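Putative DNA-binding protein (Ralstonia eutropha, PDB 3HWU) is of unknown function but belongs to the plant and prokaryote conserved (PPC, DUF296) family and may bind DNA, probably as a trimer. Local coordinates at the interface of chains A and B. Coordinates in Å, arbitrary orientation; residue numbers count along the deposited sequence, not the author numbering. Chains: chain A/B, Putative DNA-binding protein.

Contact 1: the interface of chains A and B. Residues chain A 9, 11, 16, 121; chain B 42, 125, 129, 142.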
HETATM    1  N   MSE A   9       8.099  15.518   8.908  1.00 11.14           N
HETATM    2  CA  MSE A   9       8.607  16.569   8.028  1.00 11.91           C
HETATM    3  C   MSE A   9       7.582  16.869   6.942  1.00 11.30           C
HETATM    4  O   MSE A   9       6.850  15.985   6.500  1.00 11.28           O
HETATM    5  CB  MSE A   9       9.968  16.215   7.402  1.00 14.67           C
HETATM    6  CG  MSE A   9       9.959  15.262   6.247  1.00 16.46           C
HETATM    7 SE   MSE A   9      11.780  14.859   5.648  0.75 13.76          SE
HETATM    8  CE  MSE A   9      11.147  14.104   4.028  1.00 13.30           C
ATOM      9  N   THR A  11       6.523  17.469   3.229  1.00 10.99           N
ATOM     10  CA  THR A  11       6.943  17.048   1.892  1.00 11.25           C
ATOM     11  C   THR A  11       6.135  17.831   0.849  1.00 11.00           C
ATOM     12  O   THR A  11       5.103  18.428   1.173  1.00 12.12           O
ATOM     13  CB  THR A  11       6.732  15.556   1.688  1.00  9.87           C
ATOM     14  OG1 THR A  11       5.332  15.312   1.756  1.00 11.47           O
ATOM     15  CG2 THR A  11       7.473  14.734   2.763  1.00 10.89           C
ATOM     16  N   LEU A  16       5.866  13.319   5.809  1.00  9.68           N
ATOM     17  CA  LEU A  16       6.441  12.002   6.110  1.00  9.43           C
ATOM     18  C   LEU A  16       6.606  11.969   7.622  1.00  9.16           C
ATOM     19  O   LEU A  16       7.231  12.863   8.213  1.00 10.39           O
ATOM     20  CB  LEU A  16       7.826  11.843   5.455  1.00  9.75           C
ATOM     21  CG  LEU A  16       8.544  10.526   5.734  1.00 10.63           C
ATOM     22  CD1 LEU A  16       7.830   9.295   5.127  1.00 12.26           C
ATOM     23  CD2 LEU A  16      10.013  10.595   5.264  1.00 11.89           C
ATOM     24  N   THR A 121       3.624   7.768   5.098  1.00  7.80           N
ATOM     25  CA  THR A 121       3.641   8.717   3.974  1.00  8.48           C
ATOM     26  C   THR A 121       2.229   9.298   3.831  1.00  7.84           C
ATOM     27  O   THR A 121       1.295   8.526   3.535  1.00  8.61           O
ATOM     28  CB  THR A 121       4.040   7.961   2.689  1.00  9.91           C
ATOM     29  OG1 THR A 121       5.332   7.406   2.938  1.00 11.20           O
ATOM     30  CG2 THR A 121       4.016   8.884   1.498  1.00 10.90           C
TER
ATOM     31  N   SER B  42       9.488   7.723  -0.617  0.35  6.98           N
ATOM     32  CA  SER B  42       8.556   6.630  -0.277  0.35  6.77           C
ATOM     33  C   SER B  42       8.253   5.812  -1.547  0.35  6.53           C
ATOM     34  O   SER B  42       8.449   6.309  -2.640  0.35  7.62           O
ATOM     35  CB  SER B  42       7.239   7.202   0.294  0.35  6.27           C
ATOM     36  OG  SER B  42       7.435   7.943   1.503  0.35  3.57           O
ATOM     37  N   TYR B 125      11.383  13.096  -2.225  1.00  9.42           N
ATOM     38  CA  TYR B 125      11.431  14.277  -1.346  1.00  8.65           C
ATOM     39  C   TYR B 125      12.745  15.008  -1.534  1.00  9.01           C
ATOM     40  O   TYR B 125      13.768  14.413  -1.876  1.00  9.98           O
ATOM     41  CB  TYR B 125      11.327  13.840   0.115  1.00  9.01           C
ATOM     42  CG  TYR B 125      10.152  12.905   0.355  1.00  8.92           C
ATOM     43  CD1 TYR B 125       8.873  13.217  -0.119  1.00 10.12           C
ATOM     44  CD2 TYR B 125      10.320  11.712   1.035  1.00  9.50           C
ATOM     45  CE1 TYR B 125       7.831  12.375   0.060  1.00  9.90           C
ATOM     46  CE2 TYR B 125       9.231  10.872   1.251  1.00 10.36           C
ATOM     47  CZ  TYR B 125       7.990  11.233   0.775  1.00 10.23           C
ATOM     48  OH  TYR B 125       6.904  10.400   0.985  1.00 12.45           O
ATOM     49  N   LEU B 129      18.073  12.100   3.560  1.00 10.26           N
ATOM     50  CA  LEU B 129      17.856  11.459   4.850  1.00 10.84           C
ATOM     51  C   LEU B 129      18.772  10.258   5.035  1.00  9.93           C
ATOM     52  O   LEU B 129      18.960   9.462   4.110  1.00 10.68           O
ATOM     53  CB  LEU B 129      16.400  11.012   5.013  1.00 10.43           C
ATOM     54  CG  LEU B 129      15.294  12.042   4.894  1.00 10.44           C
ATOM     55  CD1 LEU B 129      13.914  11.348   5.120  1.00 11.54           C
ATOM     56  CD2 LEU B 129      15.533  13.230   5.809  1.00 11.96           C
ATOM     57  N   LEU B 142      14.785   5.630  10.366  1.00 10.28           N
ATOM     58  CA  LEU B 142      14.933   6.751   9.460  1.00 10.87           C
ATOM     59  C   LEU B 142      15.010   8.056  10.233  1.00 11.09           C
ATOM     60  O   LEU B 142      14.105   8.369  10.982  1.00 12.82           O
ATOM     61  CB  LEU B 142      13.741   6.768   8.496  1.00 10.07           C
ATOM     62  CG  LEU B 142      13.725   7.791   7.362  1.00 11.14           C
ATOM     63  CD1 LEU B 142      15.012   7.721   6.504  1.00 11.66           C
ATOM     64  CD2 LEU B 142      12.462   7.594   6.506  1.00 11.50           C
TER
HETATM   65  O   HOH W   1       4.592  12.562   1.639  1.00 16.14           O
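Strand 117-125 of the PPC domain comes from both chains here, carrying A:Thr121 on one side and B:Tyr125 on the other, where strands of the two chains face each other. The polar half is a relay of hydroxyls. A:Thr121 OG1 meets B:Ser42 OG at 2.6 Å, and the same serine oxygen lies 2.6 Å from the phenol B:Tyr125 OH; both are hydrogen bonds whose donors the structure does not settle. The serine thus links its own tyrosine to the neighbouring chain. From the phenol the relay continues through water 1, 3.2 Å from B:Tyr125 OH, to A:Thr11 OG1, giving the tyrosine oxygen partners toward both chains.

The ring itself is held by carbon. A:Thr11 sends its methyl CG2 over one face of B:Tyr125, 3.5 Å above the plane and displaced toward the rim on the CD1 side. With OG1 lodged between the backbone N and the carbonyl carbon (chi1 64°), this threonine directs its methyl to the ring and its hydroxyl to the water. The selenomethionine A:Met9, extended beyond CG, brings its terminal CE to the same side of the ring as the threonine methyl, beyond the CG-CD2 rim, 3.9 Å from B:Tyr125 CD2. Farther along, A:Leu16 and B:Leu129 point at each other tip to tip, CD2 to CD1 at 4.0 Å, while B:Leu142 comes to that same A:Leu16 branch at about a right angle, CD2 to CD2 at 4.1 Å.

The example shows how an aromatic residue can be held in two ways, its ring by methyl groups and its hydroxyl by a chain of hydrogen bonds. In this way the site joins the two chains, probably helping to hold the deposited trimer together.

Contact 2: the interface of chains A and B. Residues chain A 45-46, 75-76; chain B 76, 78, 93, 95.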
ATOM      1  N   GLY A  45       1.911   3.153   5.174  1.00  8.16           N
ATOM      2  CA  GLY A  45       3.023   3.046   6.080  1.00  8.49           C
ATOM      3  C   GLY A  45       3.482   1.623   6.341  1.00  7.61           C
ATOM      4  O   GLY A  45       2.848   0.676   5.884  1.00  8.49           O
ATOM      5  N   ILE A  46       4.602   1.513   7.071  1.00  8.02           N
ATOM      6  CA  ILE A  46       5.191   0.238   7.476  1.00  7.79           C
ATOM      7  C   ILE A  46       5.784   0.441   8.861  1.00  8.06           C
ATOM      8  O   ILE A  46       5.991   1.571   9.311  1.00  9.07           O
ATOM      9  CB  ILE A  46       6.317  -0.282   6.544  1.00  8.37           C
ATOM     10  CG1 ILE A  46       7.452   0.749   6.358  1.00  9.80           C
ATOM     11  CG2 ILE A  46       5.736  -0.715   5.216  1.00  9.35           C
ATOM     12  CD1 ILE A  46       8.712   0.213   5.674  1.00 11.41           C
ATOM     13  N   ALA A  75       3.467  -5.128   7.519  1.00  9.96           N
ATOM     14  CA  ALA A  75       3.853  -5.186   6.119  1.00  9.86           C
ATOM     15  C   ALA A  75       3.265  -4.034   5.297  1.00  9.36           C
ATOM     16  O   ALA A  75       3.857  -3.576   4.339  1.00  8.82           O
ATOM     17  CB  ALA A  75       3.450  -6.563   5.505  1.00 12.21           C
ATOM     18  N   ASN A  76       2.083  -3.559   5.714  1.00  8.67           N
ATOM     19  CA  ASN A  76       1.478  -2.365   5.122  1.00  8.44           C
ATOM     20  C   ASN A  76       0.401  -1.848   6.024  1.00  7.99           C
ATOM     21  O   ASN A  76      -0.287  -2.641   6.647  1.00  8.76           O
ATOM     22  CB  ASN A  76       0.869  -2.701   3.737  1.00  8.02           C
ATOM     23  CG  ASN A  76       0.007  -1.556   3.225  1.00  8.01           C
ATOM     24  OD1 ASN A  76      -1.216  -1.536   3.515  1.00  8.36           O
ATOM     25  ND2 ASN A  76       0.602  -0.564   2.492  1.00  8.09           N
TER
ATOM     26  N   ASN B  76       1.445  -6.479  -2.365  1.00  8.67           N
ATOM     27  CA  ASN B  76       1.886  -5.113  -2.078  1.00  8.44           C
ATOM     28  C   ASN B  76       3.307  -5.131  -1.611  1.00  7.99           C
ATOM     29  O   ASN B  76       3.697  -6.061  -0.921  1.00  8.76           O
ATOM     30  CB  ASN B  76       0.993  -4.480  -0.979  1.00  8.02           C
ATOM     31  CG  ASN B  76       1.589  -3.174  -0.475  1.00  8.01           C
ATOM     32  OD1 ASN B  76       2.388  -3.201   0.495  1.00  8.36           O
ATOM     33  ND2 ASN B  76       1.262  -2.011  -1.121  1.00  8.09           N
ATOM     34  N   THR B  78       5.648  -1.909   0.288  1.00  7.21           N
ATOM     35  CA  THR B  78       5.625  -0.548   0.808  1.00  7.02           C
ATOM     36  C   THR B  78       7.001  -0.310   1.396  1.00  7.34           C
ATOM     37  O   THR B  78       7.514  -1.163   2.116  1.00  7.87           O
ATOM     38  CB  THR B  78       4.523  -0.371   1.877  1.00  7.24           C
ATOM     39  OG1 THR B  78       3.259  -0.738   1.316  1.00  7.86           O
ATOM     40  CG2 THR B  78       4.416   1.071   2.361  1.00  8.54           C
ATOM     41  N   HIS B  93       8.896  -3.600   3.005  1.00  8.78           N
ATOM     42  CA  HIS B  93       8.079  -4.724   3.447  1.00  8.08           C
ATOM     43  C   HIS B  93       7.241  -5.188   2.255  1.00  8.47           C
ATOM     44  O   HIS B  93       6.932  -4.409   1.335  1.00  8.87           O
ATOM     45  CB  HIS B  93       7.161  -4.339   4.614  1.00 10.01           C
ATOM     46  CG  HIS B  93       7.869  -4.031   5.899  1.00  9.99           C
ATOM     47  ND1 HIS B  93       7.183  -3.832   7.072  1.00 14.95           N
ATOM     48  CD2 HIS B  93       9.176  -3.896   6.217  1.00 11.50           C
ATOM     49  CE1 HIS B  93       8.043  -3.663   8.055  1.00 13.93           C
ATOM     50  NE2 HIS B  93       9.261  -3.720   7.570  1.00 11.52           N
ATOM     51  N   THR B  95       3.954  -8.275   0.958  1.00  8.83           N
ATOM     52  CA  THR B  95       2.916  -9.262   1.163  1.00 10.30           C
ATOM     53  C   THR B  95       2.856 -10.087  -0.143  1.00  9.80           C
ATOM     54  O   THR B  95       2.681  -9.507  -1.224  1.00  9.86           O
ATOM     55  CB  THR B  95       1.524  -8.557   1.371  1.00 11.16           C
ATOM     56  OG1 THR B  95       1.634  -7.560   2.437  1.00 14.39           O
ATOM     57  CG2 THR B  95       0.443  -9.513   1.633  1.00 13.62           C
TER
HETATM   58  O   HOH W   2       3.358  -5.262   2.108  1.00 11.80           O
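In both copies of Asn76, chi1 of 169° swings CG away from the backbone N and chi2 of -90° turns the amide across the chain; yet the two residues perform different tasks. Strand 72-84 of both chains, with 40-49 of A and 87-97 of B, forms this part of the interface, probably helping to hold the trimer. A:Asn76 gives its amide ND2 to B:Thr78 OG1 in a hydrogen bond of 2.9 Å, nearly straight and with the threonine oxygen close to the amide plane. B:Asn76 instead receives: B:Thr78 OG1 donates to its carbonyl OD1 at 2.7 Å, in the carbonyl plane and on a lone pair. One hydroxyl therefore accepts from chain A and donates to an asparagine of its own chain, which probably fixes its rotation. The two asparagine side chains cross nearly perpendicularly, their amide planes 64° apart.

Beside the hydroxyl, the carbon side of B:Thr78 packs on A:Ile46. The methyl CG2 of the isoleucine lies 3.6 Å from B:Thr78 CB, the two side chains running antiparallel alongside each other. A:Ile46 also slants over B:His93, its CD1 4.2 Å above the middle of the imidazole plane. The histidine's CB packs in turn against A:Ala75, 3.7 Å from its CA, so the isoleucine and the alanine backbone together border the imidazole and its stem.

A water also links the two chains. Water 2 binds the backbone oxygen of A:Ala75 on one chain and, on the other, the side-chain and backbone oxygens of B:Asn76 together with a threonine hydroxyl. As a result B:Asn76 OD1 is gripped by both B:Thr78 and the water, which also lies 2.9 Å from B:Thr95 OG1.

About 16 Å separates the C-alpha centres of contact 1 and contact 2, two patches of one interface. Strand 40-49 takes part in both but from opposite chains: chain B supplies it to contact 1, chain A to contact 2. Strand 72-84, by contrast, comes from both chains within contact 2, and strand 117-125 does likewise within contact 1. Equivalent residues consequently face unlike partners, as expected when the interface is not an exact two-fold. Such head-to-tail pairing can be repeated around a ring, in keeping with the three copies of the deposited assembly, and both patches probably contribute to its cohesion.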